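Local coordinates for protein dTDP-glucose 4,6-dehydratase (Klebsiella pneumoniae, PDB 5U4Q) that binds NAD and, as an extended short-chain dehydrogenase/reductase, probably catalyses the 4,6-dehydration of dTDP-glucose or a related reaction on a nucleotide sugar, at residues 20-25 and 51-57; 174-178 and 233-238; 207-213 and 287-293. All blocks are in the same frame, centred on the assembly; numbering follows the deposited sequence. Where two conformers were deposited one is given.

Interaction 1: 20-25 and 51-57; sequences AQRLLN and RLAYPAF
The Tyr54 ring carries CB of Leu24 over its centre, 4.2 Å from the ring centroid and nearly on the normal, a CH-pi contact. At the edge of the same ring, in its plane, lie the CA of Leu52 and one bridging water. The Asn25 amide is turned 78° from the ring plane. The Phe57 ring has Leu52 CB over one face, offset toward the rim.

Leu24 is the centre of the apolar contact. Its CG is anti to the carbonyl carbon (chi1 -70°), and the two methyls divide the loop between them. Leu24 CD1 touches CB of Phe57 at 3.7 Å and also rests on Tyr54. Leu24 CD2 lies 3.7 Å from the backbone C of Ala56. One turn earlier on the helix, the backbone N of Gln21 lies 3.6 Å from Leu52 CD2, which also reaches CB of Ala20.

Waters join the polar groups at the outer side. The Gln21 chain is extended to CD (chi1 and chi2 near 180°), which carries its amide out to the loop. Its NE2 donates to two waters. One of them, 2.7 Å from Gln21 NE2, donates to Arg51 O and also bonds Tyr54 OH; the other accepts from Arg51 NH2. A third water links Asn25 OD1 to Tyr54 OH.

Behind the contact, Leu24 and Phe57 also touch Val30 of strand 29-34. A type I turn from Tyr54 to Phe57 leads into strand 57-61. Helix 14-25 is the first helix of the Rossmann fold, here packed on the loop that enters strand 57-61, the third in chain order.

Interaction 2: 174-178 and 233-238; sequences IPTTG and VLDVIP
Pro175 meets Ile237 and Pro238 where the start of strand 176-185 of the parallel Rossmann sheet passes the loop that follows helix 223-234. The first shell is small and mostly apolar. The methyl CG2 of Ile237 lies 3.6 Å from CG of Pro175 and about equally near its CB. Ile237 CG2 is anti to the backbone N, and this brings that methyl, rather than the longer branch, to the proline ring. The two proline rings also touch, with Pro175 CB 3.8 Å from CD of Pro238. Deeper in, Thr177 splits its two branches. Its methyl, Thr177 CG2, packs on CG1 of Val233 at 3.7 Å. Its OG1 lies beside CG of Pro238, a packing contact, while the polar partners of that oxygen lie elsewhere.

The next shell is polar. His123, at the start of strand 123-129, bonds Thr177 OG1 through NE2 and Leu234 O through ND1, so one imidazole bonds both the threonine and the backbone of the other segment. Further out, the backbones of Pro175 and Thr177 bond to strand 123-129 and that of Thr176 to Arg259 of strand 258-263, while Leu308 and Val312 of helix 306-312 cover Val233.

Within segment 233-238, Val236 N bonds to Val233 O at 2.9 Å. The carbonyl of Val236 in turn faces the strand across a single water. That water lies 2.8 Å from Thr177 OG1 and donates to Val236 O.

Interaction 3: 207-213 and 287-293; sequences SIDVYNY and QKNMMPI
Backbone hydrogen bonds join Ile208 and Val210 to residues 287-291. Ile208 N donates to Gln287 O at 2.8 Å, and Asn289 N donates back to Ile208 O. Val210 N then binds Asn289 O, and Met291 N binds Val210 O at 2.9 Å. All four are nearly straight at hydrogen. Ile208 and Val210 thus each use both N and O, as in a parallel pair. The short strand axes are 33° apart.

Side-chain packing falls on both faces. On the face of Val210 and Lys288, two kinks, chi2 -53° and chi3 -56°, fold CE of selenomethionine Met290 back to Val210 CG1 at 3.5 Å, a tight fit. Val210 CG2 touches CB of Lys288. On the face of Asp209 and Tyr211, the selenomethionine Met291 lies over the Tyr211 ring. Met291 CG stands 3.7 Å from the centroid of the Tyr211 ring, almost on the normal, a CH-pi contact. Its SE is 5.2 Å from that centroid, a more distant Met-aromatic contact. Its CE also packs against two oxygens, Tyr211 OH and Asp209 OD2. Beyond the strands, Ile293 CD1 meets the edge of the Tyr213 ring.

Waters fill in where the strands part. One accepts from Asn212 N and donates to Met291 O at 2.7 Å. Another links Tyr213 N to Val210 O and Met291 O. Lys288 NZ turns to Glu279 in a salt bridge.

Helix 194-203 packs on Ile208, and helix 271-282 on Val210 and Lys288. This is a small two-stranded parallel sheet backed by helices, consistent with the substrate-binding part of extended short-chain dehydrogenases.

From the N terminus, interaction 1 comes first. It closes a loop of 25 residues, from helix 14-25 through strand 29-34 and helix 42-50 to the entry of strand 57-61. Interaction 2 opens later, at strand 176-185, and closes at the end of helix 223-234 and the loop that follows. Interaction 3 opens at 207-213, between those two segments, and closes at 287-293, so interactions 2 and 3 cross. Interactions 1 and 2 both belong to the NAD-binding core, with centres about 22 Å apart. Interaction 3 lies on the opposite side of the chain's centre, about 40 Å from the centre of interaction 2, and joins strands 208-211 and 288-291 apart from the eight-stranded sheet.

Interaction 1: 20-25 and 51-57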
loop_
_atom_site.group_PDB
_atom_site.type_symbol
_atom_site.label_atom_id
_atom_site.label_comp_id
_atom_site.label_asym_id
_atom_site.label_seq_id
_atom_site.Cartn_x
_atom_site.Cartn_y
_atom_site.Cartn_z
ATOM N N ALA A 20 6.529 9.793 23.612
ATOM C CA ALA A 20 6.549 8.998 24.863
ATOM C C ALA A 20 6.875 9.886 26.067
ATOM O O ALA A 20 6.241 9.793 27.119
ATOM C CB ALA A 20 7.562 7.902 24.748
ATOM N N GLN A 21 7.872 10.761 25.923
ATOM C CA GLN A 21 8.266 11.635 27.028
ATOM C C GLN A 21 7.087 12.536 27.481
ATOM O O GLN A 21 6.833 12.708 28.679
ATOM C CB GLN A 21 9.468 12.488 26.599
ATOM C CG GLN A 21 9.980 13.443 27.656
ATOM C CD GLN A 21 11.150 14.238 27.132
ATOM O OE1 GLN A 21 11.022 15.020 26.144
ATOM N NE2 GLN A 21 12.288 14.048 27.750
ATOM N N ARG A 22 6.376 13.111 26.520
ATOM C CA ARG A 22 5.248 13.974 26.840
ATOM C C ARG A 22 4.139 13.195 27.548
ATOM O O ARG A 22 3.557 13.666 28.530
ATOM C CB ARG A 22 4.731 14.661 25.572
ATOM C CG ARG A 22 3.487 15.491 25.756
ATOM C CD ARG A 22 3.652 16.677 26.702
ATOM N NE ARG A 22 2.369 17.359 26.846
ATOM C CZ ARG A 22 1.911 18.306 26.023
ATOM N NH1 ARG A 22 2.640 18.732 25.002
ATOM N NH2 ARG A 22 0.716 18.830 26.225
ATOM N N LEU A 23 3.854 11.993 27.061
ATOM C CA LEU A 23 2.771 11.197 27.645
ATOM C C LEU A 23 3.133 10.798 29.070
ATOM O O LEU A 23 2.274 10.806 29.956
ATOM C CB LEU A 23 2.439 9.971 26.802
ATOM C CG LEU A 23 1.830 10.244 25.410
ATOM C CD1 LEU A 23 1.812 8.984 24.570
ATOM C CD2 LEU A 23 0.442 10.863 25.536
ATOM N N LEU A 24 4.404 10.478 29.280
ATOM C CA LEU A 24 4.870 10.157 30.640
ATOM C C LEU A 24 4.733 11.344 31.540
ATOM O O LEU A 24 4.331 11.201 32.728
ATOM C CB LEU A 24 6.306 9.652 30.620
ATOM C CG LEU A 24 6.464 8.280 30.000
ATOM C CD1 LEU A 24 7.890 7.979 29.565
ATOM C CD2 LEU A 24 5.921 7.196 30.937
ATOM N N ASN A 25 5.097 12.516 31.046
ATOM C CA ASN A 25 4.983 13.741 31.854
ATOM C C ASN A 25 3.529 14.157 32.157
ATOM O O ASN A 25 3.287 14.964 33.076
ATOM C CB ASN A 25 5.806 14.878 31.225
ATOM C CG ASN A 25 7.302 14.710 31.472
ATOM O OD1 ASN A 25 7.724 14.433 32.592
ATOM N ND2 ASN A 25 8.107 14.956 30.451
ATOM N N ARG A 51 16.501 8.620 28.462
ATOM C CA ARG A 51 15.714 9.757 28.955
ATOM C C ARG A 51 14.237 9.461 29.149
ATOM O O ARG A 51 13.466 10.340 29.524
ATOM C CB ARG A 51 15.892 10.937 28.025
ATOM C CG ARG A 51 17.332 11.350 27.972
ATOM C CD ARG A 51 17.529 12.473 27.005
ATOM N NE ARG A 51 16.944 13.714 27.484
ATOM C CZ ARG A 51 17.599 14.585 28.243
ATOM N NH1 ARG A 51 18.852 14.340 28.612
ATOM N NH2 ARG A 51 17.003 15.695 28.632
ATOM N N LEU A 52 13.850 8.228 28.864
ATOM C CA LEU A 52 12.492 7.748 29.128
ATOM C C LEU A 52 12.428 6.877 30.378
ATOM O O LEU A 52 11.424 6.185 30.586
ATOM C CB LEU A 52 11.932 6.962 27.950
ATOM C CG LEU A 52 11.793 7.763 26.641
ATOM C CD1 LEU A 52 11.359 6.840 25.539
ATOM C CD2 LEU A 52 10.789 8.883 26.820
ATOM N N ALA A 53 13.465 6.926 31.215
ATOM C CA ALA A 53 13.468 6.145 32.465
ATOM C C ALA A 53 12.498 6.791 33.465
ATOM O O ALA A 53 12.838 7.744 34.152
ATOM C CB ALA A 53 14.877 6.059 33.062
ATOM N N TYR A 54 11.276 6.288 33.471
ATOM C CA TYR A 54 10.236 6.714 34.368
ATOM C C TYR A 54 9.572 5.441 34.874
ATOM O O TYR A 54 9.499 4.448 34.158
ATOM C CB TYR A 54 9.159 7.517 33.624
ATOM C CG TYR A 54 9.538 8.925 33.194
ATOM C CD1 TYR A 54 10.396 9.145 32.122
ATOM C CD2 TYR A 54 8.985 10.040 33.813
ATOM C CE1 TYR A 54 10.717 10.431 31.711
ATOM C CE2 TYR A 54 9.293 11.319 33.403
ATOM C CZ TYR A 54 10.161 11.514 32.354
ATOM O OH TYR A 54 10.479 12.790 31.955
ATOM N N PRO A 55 9.015 5.474 36.091
ATOM C CA PRO A 55 8.379 4.259 36.598
ATOM C C PRO A 55 7.203 3.772 35.741
ATOM O O PRO A 55 6.943 2.556 35.701
ATOM C CB PRO A 55 7.917 4.647 38.009
ATOM C CG PRO A 55 8.047 6.125 38.088
ATOM C CD PRO A 55 9.040 6.558 37.064
ATOM N N ALA A 56 6.509 4.697 35.072
ATOM C CA ALA A 56 5.363 4.348 34.224
ATOM C C ALA A 56 5.752 3.980 32.779
ATOM O O ALA A 56 4.870 3.783 31.946
ATOM C CB ALA A 56 4.397 5.493 34.210
ATOM N N PHE A 57 7.044 3.877 32.507
ATOM C CA PHE A 57 7.543 3.499 31.184
ATOM C C PHE A 57 8.171 2.136 31.206
ATOM O O PHE A 57 8.927 1.812 32.126
ATOM C CB PHE A 57 8.590 4.493 30.680
ATOM C CG PHE A 57 9.136 4.171 29.312
ATOM C CD1 PHE A 57 8.339 4.346 28.190
ATOM C CD2 PHE A 57 10.431 3.669 29.139
ATOM C CE1 PHE A 57 8.818 4.036 26.924
ATOM C CE2 PHE A 57 10.922 3.390 27.867
ATOM C CZ PHE A 57 10.098 3.564 26.756
HETATM O O HOH W 1 12.746 12.773 30.104
HETATM O O HOH W 2 14.635 15.318 27.444
HETATM O O HOH W 3 10.212 14.984 34.001
#

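Interaction 2: 174-178 and 233-238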
loop_
_atom_site.group_PDB
_atom_site.type_symbol
_atom_site.label_atom_id
_atom_site.label_comp_id
_atom_site.label_asym_id
_atom_site.label_seq_id
_atom_site.Cartn_x
_atom_site.Cartn_y
_atom_site.Cartn_z
ATOM N N ILE A 174 -12.510 0.155 14.575
ATOM C CA ILE A 174 -11.328 0.687 15.242
ATOM C C ILE A 174 -11.146 2.122 14.751
ATOM O O ILE A 174 -10.961 2.329 13.554
ATOM C CB ILE A 174 -10.066 -0.100 14.850
ATOM C CG1 ILE A 174 -10.257 -1.593 15.146
ATOM C CG2 ILE A 174 -8.850 0.453 15.591
ATOM C CD1 ILE A 174 -9.318 -2.507 14.383
ATOM N N PRO A 175 -11.176 3.115 15.650
ATOM C CA PRO A 175 -10.984 4.469 15.168
ATOM C C PRO A 175 -9.537 4.717 14.775
ATOM O O PRO A 175 -8.646 4.371 15.530
ATOM C CB PRO A 175 -11.410 5.328 16.364
ATOM C CG PRO A 175 -12.297 4.405 17.181
ATOM C CD PRO A 175 -11.562 3.120 17.070
ATOM N N THR A 176 -9.326 5.249 13.576
ATOM C CA THR A 176 -7.957 5.475 13.097
ATOM C C THR A 176 -7.784 6.886 12.620
ATOM O O THR A 176 -8.683 7.458 11.945
ATOM C CB THR A 176 -7.557 4.496 11.972
ATOM O OG1 THR A 176 -8.370 4.689 10.798
ATOM C CG2 THR A 176 -7.653 3.046 12.431
ATOM N N THR A 177 -6.633 7.475 12.976
ATOM C CA THR A 177 -6.243 8.789 12.501
ATOM C C THR A 177 -4.810 8.715 11.940
ATOM O O THR A 177 -3.852 8.439 12.682
ATOM C CB THR A 177 -6.290 9.870 13.608
ATOM O OG1 THR A 177 -7.579 9.898 14.207
ATOM C CG2 THR A 177 -5.966 11.244 13.006
ATOM N N GLY A 178 -4.667 8.973 10.638
ATOM C CA GLY A 178 -3.365 9.053 10.009
ATOM C C GLY A 178 -2.894 10.495 9.919
ATOM O O GLY A 178 -3.681 11.409 9.687
ATOM N N VAL A 233 -4.530 15.174 19.215
ATOM C CA VAL A 233 -5.208 14.268 18.285
ATOM C C VAL A 233 -5.508 12.918 18.914
ATOM O O VAL A 233 -6.563 12.343 18.640
ATOM C CB VAL A 233 -4.410 14.062 16.975
ATOM C CG1 VAL A 233 -4.944 12.889 16.142
ATOM C CG2 VAL A 233 -4.428 15.332 16.157
ATOM N N LEU A 234 -4.593 12.405 19.732
ATOM C CA LEU A 234 -4.785 11.108 20.387
ATOM C C LEU A 234 -6.094 11.103 21.183
ATOM O O LEU A 234 -6.725 10.037 21.306
ATOM C CB LEU A 234 -3.568 10.744 21.286
ATOM C CG LEU A 234 -2.410 9.998 20.586
ATOM C CD1 LEU A 234 -1.088 10.150 21.335
ATOM C CD2 LEU A 234 -2.740 8.515 20.417
ATOM N N ASP A 235 -6.512 12.273 21.680
ATOM C CA ASP A 235 -7.746 12.406 22.482
ATOM C C ASP A 235 -9.000 12.687 21.667
ATOM O O ASP A 235 -10.090 12.738 22.251
ATOM C CB ASP A 235 -7.625 13.538 23.529
ATOM C CG ASP A 235 -6.737 13.212 24.687
ATOM O OD1 ASP A 235 -6.396 12.038 24.934
ATOM O OD2 ASP A 235 -6.410 14.191 25.406
ATOM N N VAL A 236 -8.881 12.869 20.350
ATOM C CA VAL A 236 -10.040 13.128 19.511
ATOM C C VAL A 236 -10.290 11.845 18.739
ATOM O O VAL A 236 -9.574 11.537 17.792
ATOM C CB VAL A 236 -9.841 14.330 18.567
ATOM C CG1 VAL A 236 -11.072 14.513 17.695
ATOM C CG2 VAL A 236 -9.568 15.609 19.361
ATOM N N ILE A 237 -11.292 11.092 19.166
ATOM C CA ILE A 237 -11.579 9.768 18.604
ATOM C C ILE A 237 -12.574 9.857 17.433
ATOM O O ILE A 237 -13.711 10.298 17.621
ATOM C CB ILE A 237 -12.087 8.829 19.698
ATOM C CG1 ILE A 237 -11.010 8.707 20.800
ATOM C CG2 ILE A 237 -12.435 7.463 19.096
ATOM C CD1 ILE A 237 -11.361 7.780 21.931
ATOM N N PRO A 238 -12.164 9.456 16.217
ATOM C CA PRO A 238 -13.091 9.539 15.087
ATOM C C PRO A 238 -14.324 8.682 15.287
ATOM O O PRO A 238 -14.243 7.652 15.913
ATOM C CB PRO A 238 -12.264 8.994 13.911
ATOM C CG PRO A 238 -10.863 9.294 14.303
ATOM C CD PRO A 238 -10.833 9.007 15.765
HETATM O O HOH W 4 -8.679 12.224 15.224
#

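Interaction 3: 207-213 and 287-293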
loop_
_atom_site.group_PDB
_atom_site.type_symbol
_atom_site.label_atom_id
_atom_site.label_comp_id
_atom_site.label_asym_id
_atom_site.label_seq_id
_atom_site.Cartn_x
_atom_site.Cartn_y
_atom_site.Cartn_z
ATOM N N SER A 207 29.637 20.058 1.566
ATOM C CA SER A 207 28.778 21.018 0.900
ATOM C C SER A 207 27.306 20.627 1.006
ATOM O O SER A 207 26.967 19.444 0.960
ATOM C CB SER A 207 29.176 21.139 -0.565
ATOM O OG SER A 207 30.532 21.521 -0.672
ATOM N N ILE A 208 26.448 21.630 1.179
ATOM C CA ILE A 208 25.012 21.434 1.190
ATOM C C ILE A 208 24.481 21.805 -0.189
ATOM O O ILE A 208 24.845 22.860 -0.737
ATOM C CB ILE A 208 24.323 22.346 2.216
ATOM C CG1 ILE A 208 24.841 22.056 3.625
ATOM C CG2 ILE A 208 22.806 22.179 2.149
ATOM C CD1 ILE A 208 24.390 23.088 4.639
ATOM N N ASP A 209 23.620 20.961 -0.750
ATOM C CA ASP A 209 23.004 21.265 -2.037
ATOM C C ASP A 209 21.897 22.280 -1.781
ATOM O O ASP A 209 21.077 22.102 -0.870
ATOM C CB ASP A 209 22.442 20.008 -2.718
ATOM C CG ASP A 209 23.513 19.169 -3.406
ATOM O OD1 ASP A 209 24.724 19.462 -3.276
ATOM O OD2 ASP A 209 23.132 18.201 -4.102
ATOM N N VAL A 210 21.897 23.350 -2.576
ATOM C CA VAL A 210 20.929 24.424 -2.452
ATOM C C VAL A 210 20.187 24.596 -3.773
ATOM O O VAL A 210 20.792 24.960 -4.779
ATOM C CB VAL A 210 21.644 25.748 -2.063
ATOM C CG1 VAL A 210 20.646 26.907 -1.954
ATOM C CG2 VAL A 210 22.434 25.568 -0.769
ATOM N N TYR A 211 18.880 24.336 -3.759
ATOM C CA TYR A 211 18.014 24.462 -4.941
ATOM C C TYR A 211 17.267 25.788 -4.994
ATOM O O TYR A 211 16.959 26.377 -3.959
ATOM C CB TYR A 211 16.965 23.339 -4.942
ATOM C CG TYR A 211 17.543 21.965 -5.120
ATOM C CD1 TYR A 211 17.987 21.224 -4.024
ATOM C CD2 TYR A 211 17.656 21.401 -6.389
ATOM C CE1 TYR A 211 18.530 19.955 -4.190
ATOM C CE2 TYR A 211 18.195 20.139 -6.567
ATOM C CZ TYR A 211 18.627 19.417 -5.466
ATOM O OH TYR A 211 19.161 18.167 -5.649
ATOM N N ASN A 212 16.968 26.243 -6.215
ATOM C CA ASN A 212 16.165 27.450 -6.456
ATOM C C ASN A 212 16.606 28.672 -5.620
ATOM O O ASN A 212 15.773 29.360 -5.001
ATOM C CB ASN A 212 14.676 27.113 -6.210
ATOM C CG ASN A 212 13.718 28.253 -6.584
ATOM O OD1 ASN A 212 14.002 29.087 -7.452
ATOM N ND2 ASN A 212 12.562 28.276 -5.925
ATOM N N TYR A 213 17.906 28.927 -5.622
ATOM C CA TYR A 213 18.492 30.090 -4.936
ATOM C C TYR A 213 18.159 30.112 -3.431
ATOM O O TYR A 213 18.085 31.184 -2.827
ATOM C CB TYR A 213 18.045 31.407 -5.610
ATOM C CG TYR A 213 18.736 31.763 -6.922
ATOM C CD1 TYR A 213 18.395 31.124 -8.116
ATOM C CD2 TYR A 213 19.722 32.751 -6.967
ATOM C CE1 TYR A 213 19.013 31.458 -9.313
ATOM C CE2 TYR A 213 20.344 33.092 -8.160
ATOM C CZ TYR A 213 19.987 32.442 -9.333
ATOM O OH TYR A 213 20.579 32.768 -10.530
ATOM N N GLN A 287 29.373 25.536 3.379
ATOM C CA GLN A 287 29.773 25.344 1.988
ATOM C C GLN A 287 28.509 24.992 1.229
ATOM O O GLN A 287 27.757 24.112 1.657
ATOM C CB GLN A 287 30.766 24.186 1.861
ATOM C CG GLN A 287 32.112 24.441 2.520
ATOM C CD GLN A 287 33.004 25.337 1.691
ATOM O OE1 GLN A 287 33.388 26.425 2.126
ATOM N NE2 GLN A 287 33.325 24.895 0.478
ATOM N N LYS A 288 28.266 25.658 0.106
ATOM C CA LYS A 288 27.059 25.445 -0.669
ATOM C C LYS A 288 27.347 25.092 -2.121
ATOM O O LYS A 288 28.303 25.615 -2.718
ATOM C CB LYS A 288 26.190 26.712 -0.618
ATOM C CG LYS A 288 25.916 27.207 0.791
ATOM C CD LYS A 288 25.215 28.556 0.810
ATOM C CE LYS A 288 25.079 29.074 2.229
ATOM N NZ LYS A 288 26.363 29.498 2.864
ATOM N N ASN A 289 26.538 24.187 -2.672
ATOM C CA ASN A 289 26.564 23.833 -4.095
ATOM C C ASN A 289 25.227 24.306 -4.669
ATOM O O ASN A 289 24.169 23.823 -4.273
ATOM C CB ASN A 289 26.665 22.319 -4.317
ATOM C CG ASN A 289 27.894 21.702 -3.697
ATOM O OD1 ASN A 289 27.860 20.540 -3.293
ATOM N ND2 ASN A 289 28.985 22.462 -3.612
HETATM N N MSE A 290 25.261 25.249 -5.602
HETATM C CA MSE A 290 24.025 25.776 -6.174
HETATM C C MSE A 290 23.574 24.872 -7.284
HETATM O O MSE A 290 24.315 24.625 -8.245
HETATM C CB MSE A 290 24.220 27.195 -6.701
HETATM C CG MSE A 290 24.929 28.124 -5.723
HETATM SE SE MSE A 290 24.082 28.160 -3.947
HETATM C CE MSE A 290 22.264 28.660 -4.494
HETATM N N MSE A 291 22.354 24.366 -7.159
HETATM C CA MSE A 291 21.796 23.434 -8.140
HETATM C C MSE A 291 21.082 24.242 -9.189
HETATM O O MSE A 291 20.238 25.078 -8.850
HETATM C CB MSE A 291 20.836 22.477 -7.432
HETATM C CG MSE A 291 21.475 21.779 -6.230
HETATM SE SE MSE A 291 23.069 20.758 -6.777
HETATM C CE MSE A 291 22.164 19.082 -7.296
ATOM N N PRO A 292 21.398 24.009 -10.484
ATOM C CA PRO A 292 20.743 24.802 -11.532
ATOM C C PRO A 292 19.259 24.472 -11.666
ATOM O O PRO A 292 18.854 23.326 -11.453
ATOM C CB PRO A 292 21.521 24.428 -12.802
ATOM C CG PRO A 292 22.044 23.061 -12.535
ATOM C CD PRO A 292 22.313 23.000 -11.054
ATOM N N ILE A 293 18.460 25.480 -12.012
ATOM C CA ILE A 293 17.013 25.312 -12.140
ATOM C C ILE A 293 16.663 24.603 -13.450
ATOM O O ILE A 293 15.944 23.601 -13.442
ATOM C CB ILE A 293 16.284 26.671 -12.026
ATOM C CG1 ILE A 293 16.534 27.266 -10.630
ATOM C CG2 ILE A 293 14.783 26.501 -12.273
ATOM C CD1 ILE A 293 16.060 28.692 -10.457
HETATM O O HOH W 5 19.947 27.472 -6.636
HETATM O O HOH W 6 17.644 24.480 -8.256
#